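Local coordinates for protein esterase (Rhizomucor miehei CAU432, PDB 4WY8) that probably hydrolyses carboxylic ester bonds as a fungal carboxylesterase of the alpha/beta hydrolase fold, at residues 105-108 with 114-117; 140-145 with 151-156; 216-221 with 260-265. All coordinates share one frame; numbering follows the deposited sequence.

Contact 1: residues 105-108 with 114-117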
ATOM      1  N   TYR A 105     -16.982   5.334  -9.676  1.00  9.68           N
ATOM      2  CA  TYR A 105     -17.999   4.299  -9.443  1.00 12.01           C
ATOM      3  C   TYR A 105     -17.420   3.172  -8.598  1.00 13.46           C
ATOM      4  O   TYR A 105     -18.076   2.711  -7.621  1.00 10.38           O
ATOM      5  CB  TYR A 105     -18.551   3.730 -10.758  1.00 11.43           C
ATOM      6  CG  TYR A 105     -19.525   4.628 -11.503  1.00 11.05           C
ATOM      7  CD1 TYR A 105     -19.527   6.007 -11.314  1.00  9.10           C
ATOM      8  CD2 TYR A 105     -20.436   4.087 -12.422  1.00 13.53           C
ATOM      9  CE1 TYR A 105     -20.421   6.832 -12.021  1.00 12.88           C
ATOM     10  CE2 TYR A 105     -21.334   4.901 -13.133  1.00 11.88           C
ATOM     11  CZ  TYR A 105     -21.317   6.271 -12.923  1.00 16.37           C
ATOM     12  OH  TYR A 105     -22.191   7.093 -13.616  1.00 20.25           O
ATOM     13  N   GLU A 106     -16.186   2.755  -8.929  1.00 11.03           N
ATOM     14  CA  GLU A 106     -15.540   1.686  -8.131  1.00 14.12           C
ATOM     15  C   GLU A 106     -15.311   2.090  -6.667  1.00 10.78           C
ATOM     16  O   GLU A 106     -15.556   1.318  -5.751  1.00 13.46           O
ATOM     17  CB  GLU A 106     -14.198   1.277  -8.760  1.00 12.99           C
ATOM     18  CG  GLU A 106     -14.316   0.411 -10.017  1.00 15.07           C
ATOM     19  CD  GLU A 106     -14.874  -1.002  -9.767  1.00 19.60           C
ATOM     20  OE1 GLU A 106     -14.868  -1.492  -8.608  1.00 19.11           O
ATOM     21  OE2 GLU A 106     -15.302  -1.639 -10.759  1.00 23.02           O
ATOM     22  N   LEU A 107     -14.810   3.297  -6.459  1.00 13.60           N
ATOM     23  CA  LEU A 107     -14.588   3.807  -5.111  1.00 12.26           C
ATOM     24  C   LEU A 107     -15.914   3.862  -4.337  1.00 11.64           C
ATOM     25  O   LEU A 107     -16.010   3.468  -3.181  1.00 10.36           O
ATOM     26  CB  LEU A 107     -13.951   5.194  -5.195  1.00  9.20           C
ATOM     27  CG  LEU A 107     -13.576   5.877  -3.877  1.00 15.76           C
ATOM     28  CD1 LEU A 107     -12.556   5.058  -3.027  1.00  6.77           C
ATOM     29  CD2 LEU A 107     -13.069   7.295  -4.156  1.00  9.10           C
ATOM     30  N   THR A 108     -16.940   4.352  -5.010  1.00 12.05           N
ATOM     31  CA  THR A 108     -18.276   4.423  -4.451  1.00  7.97           C
ATOM     32  C   THR A 108     -18.729   3.079  -3.931  1.00  9.82           C
ATOM     33  O   THR A 108     -19.132   2.980  -2.758  1.00  9.00           O
ATOM     34  CB  THR A 108     -19.296   4.912  -5.489  1.00 11.53           C
ATOM     35  OG1 THR A 108     -18.963   6.249  -5.909  1.00  9.21           O
ATOM     36  CG2 THR A 108     -20.706   4.858  -4.899  1.00  8.03           C
ATOM     37  N   ALA A 114     -20.685   7.941  -0.130  1.00 13.13           N
ATOM     38  CA  ALA A 114     -21.154   8.917  -1.100  1.00 14.63           C
ATOM     39  C   ALA A 114     -19.939   9.641  -1.641  1.00 13.61           C
ATOM     40  O   ALA A 114     -19.233  10.330  -0.894  1.00 12.79           O
ATOM     41  CB  ALA A 114     -22.140   9.916  -0.477  1.00 11.72           C
ATOM     42  N   VAL A 115     -19.660   9.471  -2.924  1.00 11.78           N
ATOM     43  CA  VAL A 115     -18.562  10.227  -3.500  1.00 11.54           C
ATOM     44  C   VAL A 115     -19.118  11.527  -4.075  1.00 14.09           C
ATOM     45  O   VAL A 115     -20.033  11.542  -4.913  1.00 15.46           O
ATOM     46  CB  VAL A 115     -17.801   9.428  -4.565  1.00  9.15           C
ATOM     47  CG1 VAL A 115     -16.685  10.243  -5.099  1.00  9.53           C
ATOM     48  CG2 VAL A 115     -17.234   8.151  -3.945  1.00 11.10           C
ATOM     49  N   ILE A 116     -18.589  12.628  -3.567  1.00 14.42           N
ATOM     50  CA  ILE A 116     -19.019  13.946  -3.978  1.00 11.65           C
ATOM     51  C   ILE A 116     -17.964  14.550  -4.899  1.00 12.81           C
ATOM     52  O   ILE A 116     -16.911  15.020  -4.469  1.00  9.74           O
ATOM     53  CB  ILE A 116     -19.280  14.817  -2.748  1.00 14.18           C
ATOM     54  CG1 ILE A 116     -20.366  14.137  -1.892  1.00 16.72           C
ATOM     55  CG2 ILE A 116     -19.723  16.198  -3.153  1.00 10.96           C
ATOM     56  CD1 ILE A 116     -20.464  14.667  -0.494  1.00 18.37           C
ATOM     57  N   PHE A 117     -18.275  14.480  -6.186  1.00 12.39           N
ATOM     58  CA  PHE A 117     -17.401  14.875  -7.267  1.00 12.07           C
ATOM     59  C   PHE A 117     -17.597  16.355  -7.606  1.00 13.94           C
ATOM     60  O   PHE A 117     -18.648  16.767  -8.067  1.00 15.25           O
ATOM     61  CB  PHE A 117     -17.701  13.984  -8.492  1.00 16.21           C
ATOM     62  CG  PHE A 117     -16.677  14.072  -9.594  1.00 12.86           C
ATOM     63  CD1 PHE A 117     -16.827  14.984 -10.632  1.00 12.45           C
ATOM     64  CD2 PHE A 117     -15.572  13.223  -9.598  1.00  9.69           C
ATOM     65  CE1 PHE A 117     -15.882  15.054 -11.661  1.00 13.82           C
ATOM     66  CE2 PHE A 117     -14.622  13.300 -10.600  1.00 11.28           C
ATOM     67  CZ  PHE A 117     -14.781  14.213 -11.640  1.00 10.85           C
TER
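Where Thr108 meets Val115 there is no flat group on either side: the junction is made of a hydroxyl and branched methyls, while the nearby aromatic residues are engaged elsewhere; the side chain of Tyr105 packs on Val51 and Leu53, and the ring of Phe117 meets that of His88 with the two planes only about 10° from parallel. One methyl, Val115 CG2, does nearly all the touching. It presses against Thr108 OG1 at 3.2 Å, a tight fit for a methyl and an oxygen, and also reaches Thr108 CA at 3.9 Å, so that it lies against the helix backbone itself. From a neighbouring position on the helix, Leu107 brings its CD2 branch to within 4.3 Å of the same Val115 CG2. The valine presents this methyl because CG1 takes the place opposite its backbone N (chi1 -179°), which leaves CG2 beside that N and directed at the helix. Thr108 is turned with OG1 opposite its own carbonyl carbon (chi1 -62°), a rotation that carries the hydroxyl back along the helix. There OG1 hydrogen bonds to Val104 O and to Thr71 OG1, so the buried oxygen is satisfied even though its neighbour across the contact is purely apolar. Helix 101-111 is thereby seated on strand 114-118, the strand that follows it, and the pair belongs to the beta-alpha-beta crossover begun by strand 83-87. In the sheet, strand 114-118 runs between its parallel partner 83-87 and the antiparallel strand 65-73, whose Thr71 bonds to both the backbone of Val115 and the hydroxyl of Thr108.

Contact 2: residues 140-145 with 151-156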
ATOM      1  N   VAL A 140     -16.804  22.882   2.515  1.00 20.41           N
ATOM      2  CA  VAL A 140     -17.497  23.668   3.539  1.00 17.26           C
ATOM      3  C   VAL A 140     -18.995  23.430   3.479  1.00 21.10           C
ATOM      4  O   VAL A 140     -19.652  23.309   4.514  1.00 23.41           O
ATOM      5  CB  VAL A 140     -17.206  25.187   3.384  1.00 23.47           C
ATOM      6  CG1 VAL A 140     -18.141  26.022   4.265  1.00 25.87           C
ATOM      7  CG2 VAL A 140     -15.757  25.480   3.694  1.00 13.35           C
ATOM      8  N   TRP A 141     -19.528  23.347   2.266  1.00 19.59           N
ATOM      9  CA  TRP A 141     -20.946  23.064   2.073  1.00 18.83           C
ATOM     10  C   TRP A 141     -21.311  21.670   2.609  1.00 21.51           C
ATOM     11  O   TRP A 141     -22.282  21.527   3.347  1.00 21.82           O
ATOM     12  CB  TRP A 141     -21.319  23.194   0.603  1.00 16.22           C
ATOM     13  CG  TRP A 141     -22.809  23.161   0.350  1.00 22.01           C
ATOM     14  CD1 TRP A 141     -23.640  24.234   0.246  1.00 22.16           C
ATOM     15  CD2 TRP A 141     -23.634  21.995   0.166  1.00 24.18           C
ATOM     16  NE1 TRP A 141     -24.926  23.816   0.027  1.00 22.54           N
ATOM     17  CE2 TRP A 141     -24.953  22.449  -0.030  1.00 23.91           C
ATOM     18  CE3 TRP A 141     -23.388  20.616   0.160  1.00 22.50           C
ATOM     19  CZ2 TRP A 141     -26.026  21.572  -0.245  1.00 23.97           C
ATOM     20  CZ3 TRP A 141     -24.453  19.747  -0.048  1.00 22.42           C
ATOM     21  CH2 TRP A 141     -25.755  20.230  -0.244  1.00 26.98           C
ATOM     22  N   VAL A 142     -20.531  20.653   2.245  1.00 20.17           N
ATOM     23  CA  VAL A 142     -20.804  19.287   2.695  1.00 19.87           C
ATOM     24  C   VAL A 142     -20.694  19.129   4.218  1.00 21.40           C
ATOM     25  O   VAL A 142     -21.498  18.410   4.830  1.00 22.42           O
ATOM     26  CB  VAL A 142     -19.859  18.241   2.002  1.00 21.21           C
ATOM     27  CG1 VAL A 142     -20.072  16.832   2.578  1.00 14.66           C
ATOM     28  CG2 VAL A 142     -20.079  18.221   0.491  1.00 14.70           C
ATOM     29  N   ALA A 143     -19.730  19.804   4.839  1.00 18.94           N
ATOM     30  CA  ALA A 143     -19.504  19.658   6.288  1.00 21.42           C
ATOM     31  C   ALA A 143     -20.615  20.264   7.163  1.00 24.80           C
ATOM     32  O   ALA A 143     -20.749  19.935   8.343  1.00 26.97           O
ATOM     33  CB  ALA A 143     -18.185  20.274   6.662  1.00 18.83           C
ATOM     34  N   LYS A 144     -21.396  21.159   6.579  1.00 26.80           N
ATOM     35  CA  LYS A 144     -22.469  21.843   7.286  1.00 27.63           C
ATOM     36  C   LYS A 144     -23.624  20.867   7.580  1.00 30.56           C
ATOM     37  O   LYS A 144     -24.128  20.200   6.668  1.00 27.28           O
ATOM     38  CB  LYS A 144     -22.899  23.034   6.434  1.00 35.08           C
ATOM     39  CG  LYS A 144     -23.378  24.257   7.164  1.00 39.19           C
ATOM     40  CD  LYS A 144     -23.409  25.410   6.154  1.00 49.24           C
ATOM     41  CE  LYS A 144     -23.867  26.728   6.763  1.00 68.73           C
ATOM     42  NZ  LYS A 144     -23.654  27.870   5.815  1.00 70.56           N
ATOM     43  N   GLU A 145     -24.050  20.804   8.842  1.00 31.65           N
ATOM     44  CA  GLU A 145     -24.976  19.762   9.313  1.00 38.26           C
ATOM     45  C   GLU A 145     -26.243  19.571   8.497  1.00 32.04           C
ATOM     46  O   GLU A 145     -26.592  18.448   8.114  1.00 31.68           O
ATOM     47  CB  GLU A 145     -25.414  20.054  10.749  1.00 46.54           C
ATOM     48  CG  GLU A 145     -26.245  18.921  11.348  1.00 57.39           C
ATOM     49  CD  GLU A 145     -26.878  19.273  12.685  1.00 70.33           C
ATOM     50  OE1 GLU A 145     -26.808  20.458  13.089  1.00 65.44           O
ATOM     51  OE2 GLU A 145     -27.464  18.362  13.319  1.00 69.58           O
ATOM     52  N   ILE A 151     -28.270  15.452   2.026  1.00 20.69           N
ATOM     53  CA  ILE A 151     -27.798  14.440   1.072  1.00 22.29           C
ATOM     54  C   ILE A 151     -27.452  13.117   1.751  1.00 18.35           C
ATOM     55  O   ILE A 151     -26.729  12.309   1.182  1.00 20.90           O
ATOM     56  CB  ILE A 151     -26.566  14.943   0.265  1.00 22.90           C
ATOM     57  CG1 ILE A 151     -25.391  15.287   1.195  1.00 21.97           C
ATOM     58  CG2 ILE A 151     -26.938  16.149  -0.573  1.00 25.75           C
ATOM     59  CD1 ILE A 151     -24.075  15.529   0.449  1.00 20.30           C
ATOM     60  N   ASN A 152     -27.981  12.898   2.958  1.00 17.91           N
ATOM     61  CA  ASN A 152     -27.750  11.664   3.715  1.00 19.81           C
ATOM     62  C   ASN A 152     -26.292  11.216   3.825  1.00 14.43           C
ATOM     63  O   ASN A 152     -25.986  10.046   3.598  1.00 14.74           O
ATOM     64  CB  ASN A 152     -28.568  10.513   3.114  1.00 20.32           C
ATOM     65  CG  ASN A 152     -29.995  10.465   3.644  1.00 27.83           C
ATOM     66  OD1 ASN A 152     -30.225  10.633   4.843  1.00 35.75           O
ATOM     67  ND2 ASN A 152     -30.955  10.242   2.758  1.00 28.73           N
ATOM     68  N   VAL A 153     -25.416  12.136   4.219  1.00 13.42           N
ATOM     69  CA  VAL A 153     -24.038  11.807   4.555  1.00 16.94           C
ATOM     70  C   VAL A 153     -23.715  12.271   5.976  1.00 16.96           C
ATOM     71  O   VAL A 153     -24.405  13.128   6.535  1.00 18.51           O
ATOM     72  CB  VAL A 153     -23.031  12.433   3.549  1.00 15.28           C
ATOM     73  CG1 VAL A 153     -23.390  12.052   2.122  1.00 14.35           C
ATOM     74  CG2 VAL A 153     -22.972  13.938   3.712  1.00 12.85           C
ATOM     75  N   ASP A 154     -22.688  11.671   6.563  1.00 15.46           N
ATOM     76  CA  ASP A 154     -22.221  11.998   7.913  1.00 19.35           C
ATOM     77  C   ASP A 154     -20.991  12.879   7.887  1.00 17.61           C
ATOM     78  O   ASP A 154     -19.884  12.413   7.634  1.00 15.52           O
ATOM     79  CB  ASP A 154     -21.935  10.725   8.692  1.00 18.27           C
ATOM     80  CG  ASP A 154     -21.353  10.982  10.068  1.00 23.19           C
ATOM     81  OD1 ASP A 154     -21.195  12.151  10.495  1.00 23.57           O
ATOM     82  OD2 ASP A 154     -21.049   9.975  10.741  1.00 28.62           O
ATOM     83  N   PRO A 155     -21.184  14.163   8.195  1.00 21.35           N
ATOM     84  CA  PRO A 155     -20.079  15.117   8.072  1.00 19.33           C
ATOM     85  C   PRO A 155     -18.922  14.816   9.025  1.00 18.52           C
ATOM     86  O   PRO A 155     -17.830  15.344   8.798  1.00 19.57           O
ATOM     87  CB  PRO A 155     -20.745  16.478   8.372  1.00 16.78           C
ATOM     88  CG  PRO A 155     -21.983  16.138   9.182  1.00 23.36           C
ATOM     89  CD  PRO A 155     -22.432  14.782   8.690  1.00 18.10           C
ATOM     90  N   THR A 156     -19.120  13.982  10.041  1.00 16.63           N
ATOM     91  CA  THR A 156     -18.007  13.635  10.928  1.00 19.33           C
ATOM     92  C   THR A 156     -16.995  12.669  10.280  1.00 20.18           C
ATOM     93  O   THR A 156     -15.926  12.382  10.857  1.00 19.51           O
ATOM     94  CB  THR A 156     -18.514  13.037  12.268  1.00 24.55           C
ATOM     95  OG1 THR A 156     -19.034  11.714  12.075  1.00 23.29           O
ATOM     96  CG2 THR A 156     -19.585  13.946  12.851  1.00 21.53           C
TER
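Just ahead of Pro155, the residue that packs on Ala143, Asp154 OD1 is gripped twice by Thr156. The hydroxyl Thr156 OG1 donates to Asp154 OD1 at 2.7 Å, and the backbone Thr156 N donates to the same oxygen at 2.8 Å, which closes an Asx turn. Both donors come from one face of the carboxylate; the hydroxyl meets the syn side, 30° out of the plane, whereas the amide stands well above it. The other oxygen, Asp154 OD2, bonds to His327 NE2 in the C-terminal polyhistidine tail, apparently a purification tag. In this alpha/beta hydrolase fold the turn belongs to the loop leading into strand 159-163, and the loop folds back on the end of helix 130-143. That return follows a Schellman motif closing helix 145-150, with Asn152 at positive phi and Val153 N bonded to Ala148 O.

Two apolar pairs and one ring-to-carbonyl contact follow one another across the contact. The far end of the Trp141 indole, CH2, has Ile151 CG2 at its edge, close to the ring plane, at 4.3 Å. With CG opposite the backbone N of Trp141 (chi1 -170°) the indole is carried out toward Ile151, benzo end first. Next, Val142 CG1 and Val153 CG2 approach as methyls at 4.3 Å. Ala143 turns its methyl away, and Pro155 lies against its backbone carbonyl instead. This proline contact is the closest across the two segments: Pro155 CB lies 3.5 Å from Ala143 O, with Pro155 CG farther off, 4.1 Å from that oxygen.

Contact 3: residues 216-221 with 260-265; sequences KLMVWF and ADVLRE
Met218 of helix 215-225 touches Val262 and Leu263 in the turn that starts at Asp261, the probable acid of a Ser-His-Asp triad in this alpha/beta hydrolase fold. The thioether chain is hooked rather than extended: CG is opposite the carbonyl carbon, and bends at chi2 (-52°) and chi3 (-58°) fold the terminal methyl round. Its two ends therefore serve different partners. Met218 CG meets Val262 CG2 at 4.2 Å, the two side chains running antiparallel alongside one another, and Met218 CE reaches Leu263 CD2 at 4.1 Å. Val262 offers CG2, the methyl lodged between its backbone N and carbonyl carbon; in Leu263 the CD1 branch runs on anti to CA (chi2 180°), and the other branch, CD2, turns to the side where Met218 CE lies. Tyr204 of helix 202-206 touches all three residues.

The turn carrying Val262 and Leu263 is type I, closed by Arg264 N bonding to Asp261 O. Asp261 OD2 bonds to His291 ND1, consistent with a charge relay, and Leu263 also packs on His291. The other carboxylate oxygen makes a capping bond in the turn that leads into helix 264-276: Leu263 N donates almost straight to Asp261 OD1 at 3.0 Å, from well above the carboxylate plane.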
ATOM      1  N   LYS A 216       6.705  17.961 -20.827  1.00 13.85           N
ATOM      2  CA  LYS A 216       6.099  18.910 -21.745  1.00 16.77           C
ATOM      3  C   LYS A 216       4.658  19.235 -21.354  1.00 13.62           C
ATOM      4  O   LYS A 216       4.234  20.401 -21.315  1.00 14.21           O
ATOM      5  CB  LYS A 216       6.167  18.344 -23.161  1.00 23.44           C
ATOM      6  CG  LYS A 216       6.004  19.395 -24.213  1.00 30.04           C
ATOM      7  CD  LYS A 216       6.231  18.840 -25.606  1.00 35.40           C
ATOM      8  CE  LYS A 216       6.449  20.006 -26.566  1.00 44.54           C
ATOM      9  NZ  LYS A 216       5.469  21.118 -26.298  1.00 40.41           N
ATOM     10  N   LEU A 217       3.902  18.178 -21.097  1.00 11.65           N
ATOM     11  CA  LEU A 217       2.529  18.284 -20.655  1.00 13.44           C
ATOM     12  C   LEU A 217       2.421  19.012 -19.291  1.00 13.33           C
ATOM     13  O   LEU A 217       1.550  19.855 -19.099  1.00 13.58           O
ATOM     14  CB  LEU A 217       1.920  16.885 -20.599  1.00 13.50           C
ATOM     15  CG  LEU A 217       0.436  16.743 -20.880  1.00 19.58           C
ATOM     16  CD1 LEU A 217       0.062  17.483 -22.144  1.00 16.42           C
ATOM     17  CD2 LEU A 217       0.128  15.266 -21.031  1.00 23.47           C
ATOM     18  N   MET A 218       3.319  18.719 -18.355  1.00 15.82           N
ATOM     19  CA  MET A 218       3.267  19.405 -17.063  1.00 14.18           C
ATOM     20  C   MET A 218       3.470  20.916 -17.259  1.00 15.81           C
ATOM     21  O   MET A 218       2.751  21.725 -16.665  1.00 12.68           O
ATOM     22  CB  MET A 218       4.311  18.829 -16.092  1.00 11.36           C
ATOM     23  CG  MET A 218       3.871  17.524 -15.397  1.00 14.61           C
ATOM     24  SD  MET A 218       2.244  17.647 -14.588  1.00 13.89           S
ATOM     25  CE  MET A 218       2.532  19.018 -13.455  1.00 15.63           C
ATOM     26  N   VAL A 219       4.406  21.286 -18.136  1.00 13.76           N
ATOM     27  CA  VAL A 219       4.670  22.685 -18.437  1.00 12.12           C
ATOM     28  C   VAL A 219       3.456  23.355 -19.043  1.00 14.48           C
ATOM     29  O   VAL A 219       3.065  24.456 -18.639  1.00 15.18           O
ATOM     30  CB  VAL A 219       5.885  22.825 -19.394  1.00 19.92           C
ATOM     31  CG1 VAL A 219       6.005  24.256 -19.938  1.00 13.43           C
ATOM     32  CG2 VAL A 219       7.156  22.403 -18.665  1.00 12.61           C
ATOM     33  N   TRP A 220       2.839  22.674 -19.998  1.00 11.77           N
ATOM     34  CA  TRP A 220       1.618  23.173 -20.602  1.00 12.07           C
ATOM     35  C   TRP A 220       0.478  23.409 -19.567  1.00 16.18           C
ATOM     36  O   TRP A 220      -0.201  24.466 -19.546  1.00 17.93           O
ATOM     37  CB  TRP A 220       1.209  22.179 -21.678  1.00 13.97           C
ATOM     38  CG  TRP A 220       0.071  22.557 -22.547  1.00 16.82           C
ATOM     39  CD1 TRP A 220       0.078  23.471 -23.568  1.00 17.56           C
ATOM     40  CD2 TRP A 220      -1.237  21.974 -22.535  1.00 17.28           C
ATOM     41  NE1 TRP A 220      -1.156  23.505 -24.170  1.00 16.65           N
ATOM     42  CE2 TRP A 220      -1.979  22.596 -23.558  1.00 18.11           C
ATOM     43  CE3 TRP A 220      -1.854  20.988 -21.754  1.00 18.85           C
ATOM     44  CZ2 TRP A 220      -3.317  22.279 -23.811  1.00 17.78           C
ATOM     45  CZ3 TRP A 220      -3.174  20.662 -22.008  1.00 19.74           C
ATOM     46  CH2 TRP A 220      -3.897  21.309 -23.031  1.00 21.17           C
ATOM     47  N   PHE A 221       0.285  22.421 -18.704  1.00 11.88           N
ATOM     48  CA  PHE A 221      -0.691  22.517 -17.623  1.00 13.83           C
ATOM     49  C   PHE A 221      -0.431  23.727 -16.719  1.00 13.68           C
ATOM     50  O   PHE A 221      -1.307  24.562 -16.497  1.00 12.90           O
ATOM     51  CB  PHE A 221      -0.648  21.257 -16.776  1.00 12.80           C
ATOM     52  CG  PHE A 221      -1.257  20.051 -17.428  1.00 12.64           C
ATOM     53  CD1 PHE A 221      -2.354  20.173 -18.266  1.00 10.27           C
ATOM     54  CD2 PHE A 221      -0.765  18.781 -17.135  1.00 11.30           C
ATOM     55  CE1 PHE A 221      -2.928  19.045 -18.829  1.00 15.18           C
ATOM     56  CE2 PHE A 221      -1.329  17.651 -17.679  1.00  9.93           C
ATOM     57  CZ  PHE A 221      -2.413  17.771 -18.520  1.00 13.76           C
ATOM     58  N   ALA A 260       7.165   4.976 -11.904  1.00 13.16           N
ATOM     59  CA  ALA A 260       7.585   5.593 -13.173  1.00 15.83           C
ATOM     60  C   ALA A 260       6.754   6.830 -13.490  1.00 13.03           C
ATOM     61  O   ALA A 260       5.868   6.774 -14.329  1.00 15.87           O
ATOM     62  CB  ALA A 260       7.505   4.590 -14.307  1.00 13.52           C
ATOM     63  N   ASP A 261       7.038   7.940 -12.808  1.00 13.06           N
ATOM     64  CA  ASP A 261       6.193   9.143 -12.855  1.00 14.31           C
ATOM     65  C   ASP A 261       7.083  10.348 -12.617  1.00 15.47           C
ATOM     66  O   ASP A 261       7.905  10.334 -11.685  1.00  9.83           O
ATOM     67  CB  ASP A 261       5.079   9.065 -11.789  1.00 12.37           C
ATOM     68  CG  ASP A 261       4.112  10.279 -11.808  1.00 21.15           C
ATOM     69  OD1 ASP A 261       4.227  11.199 -12.668  1.00 17.27           O
ATOM     70  OD2 ASP A 261       3.176  10.280 -10.962  1.00 21.44           O
ATOM     71  N   VAL A 262       6.934  11.380 -13.451  1.00 12.62           N
ATOM     72  CA  VAL A 262       7.729  12.596 -13.267  1.00 13.60           C
ATOM     73  C   VAL A 262       7.439  13.248 -11.912  1.00 13.35           C
ATOM     74  O   VAL A 262       8.318  13.887 -11.333  1.00 14.06           O
ATOM     75  CB  VAL A 262       7.477  13.643 -14.385  1.00 12.82           C
ATOM     76  CG1 VAL A 262       8.005  13.137 -15.710  1.00 12.73           C
ATOM     77  CG2 VAL A 262       5.985  14.017 -14.470  1.00 13.22           C
ATOM     78  N   LEU A 263       6.238  13.032 -11.382  1.00  9.84           N
ATOM     79  CA  LEU A 263       5.825  13.658 -10.120  1.00 11.77           C
ATOM     80  C   LEU A 263       6.228  12.854  -8.897  1.00  9.82           C
ATOM     81  O   LEU A 263       5.854  13.197  -7.770  1.00 11.33           O
ATOM     82  CB  LEU A 263       4.294  13.858 -10.094  1.00 10.01           C
ATOM     83  CG  LEU A 263       3.696  14.708 -11.218  1.00 13.96           C
ATOM     84  CD1 LEU A 263       2.203  14.809 -11.044  1.00  9.67           C
ATOM     85  CD2 LEU A 263       4.352  16.108 -11.214  1.00 12.70           C
ATOM     86  N   ARG A 264       6.936  11.748  -9.104  1.00 10.25           N
ATOM     87  CA  ARG A 264       7.239  10.855  -7.989  1.00 11.17           C
ATOM     88  C   ARG A 264       7.989  11.537  -6.857  1.00 14.90           C
ATOM     89  O   ARG A 264       7.584  11.466  -5.673  1.00 11.73           O
ATOM     90  CB  ARG A 264       8.057   9.669  -8.463  1.00 13.22           C
ATOM     91  CG  ARG A 264       8.391   8.704  -7.330  1.00 14.69           C
ATOM     92  CD  ARG A 264       9.284   7.580  -7.806  1.00 12.64           C
ATOM     93  NE  ARG A 264      10.669   8.005  -7.933  1.00 13.87           N
ATOM     94  CZ  ARG A 264      11.554   7.411  -8.723  1.00 16.60           C
ATOM     95  NH1 ARG A 264      11.175   6.383  -9.471  1.00 15.55           N
ATOM     96  NH2 ARG A 264      12.808   7.850  -8.774  1.00 15.56           N
ATOM     97  N   GLU A 265       9.081  12.211  -7.217  1.00 14.73           N
ATOM     98  CA  GLU A 265       9.957  12.788  -6.191  1.00 14.65           C
ATOM     99  C   GLU A 265       9.289  13.881  -5.363  1.00 13.84           C
ATOM    100  O   GLU A 265       9.454  13.892  -4.150  1.00 16.26           O
ATOM    101  CB  GLU A 265      11.239  13.291  -6.839  1.00 16.42           C
ATOM    102  CG  GLU A 265      12.126  12.125  -7.239  1.00 19.60           C
ATOM    103  CD  GLU A 265      12.366  11.174  -6.066  1.00 27.34           C
ATOM    104  OE1 GLU A 265      12.766  11.670  -4.992  1.00 39.38           O
ATOM    105  OE2 GLU A 265      12.117   9.944  -6.182  1.00 27.79           O
TER

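Overall arrangement
From the N terminus the three contacts follow in series, none nested in or crossing another. Contact 1 closes the short connection from helix 101-111 into strand 114-118. Contact 2 closes over helix 145-150, bringing the end of helix 130-143 to the loop before strand 159-163. The two touch through the sheet: Ala114 packs on Val153, and Ile116 reaches Val142 and Ile151. Contact 3 closes a longer excursion, joining helix 215-225 to the turn after strand 253-258. It lies across the chain's centre from the others, its centre about 26 Å from that of contact 1 and 34 Å from that of contact 2, beside the probable catalytic site.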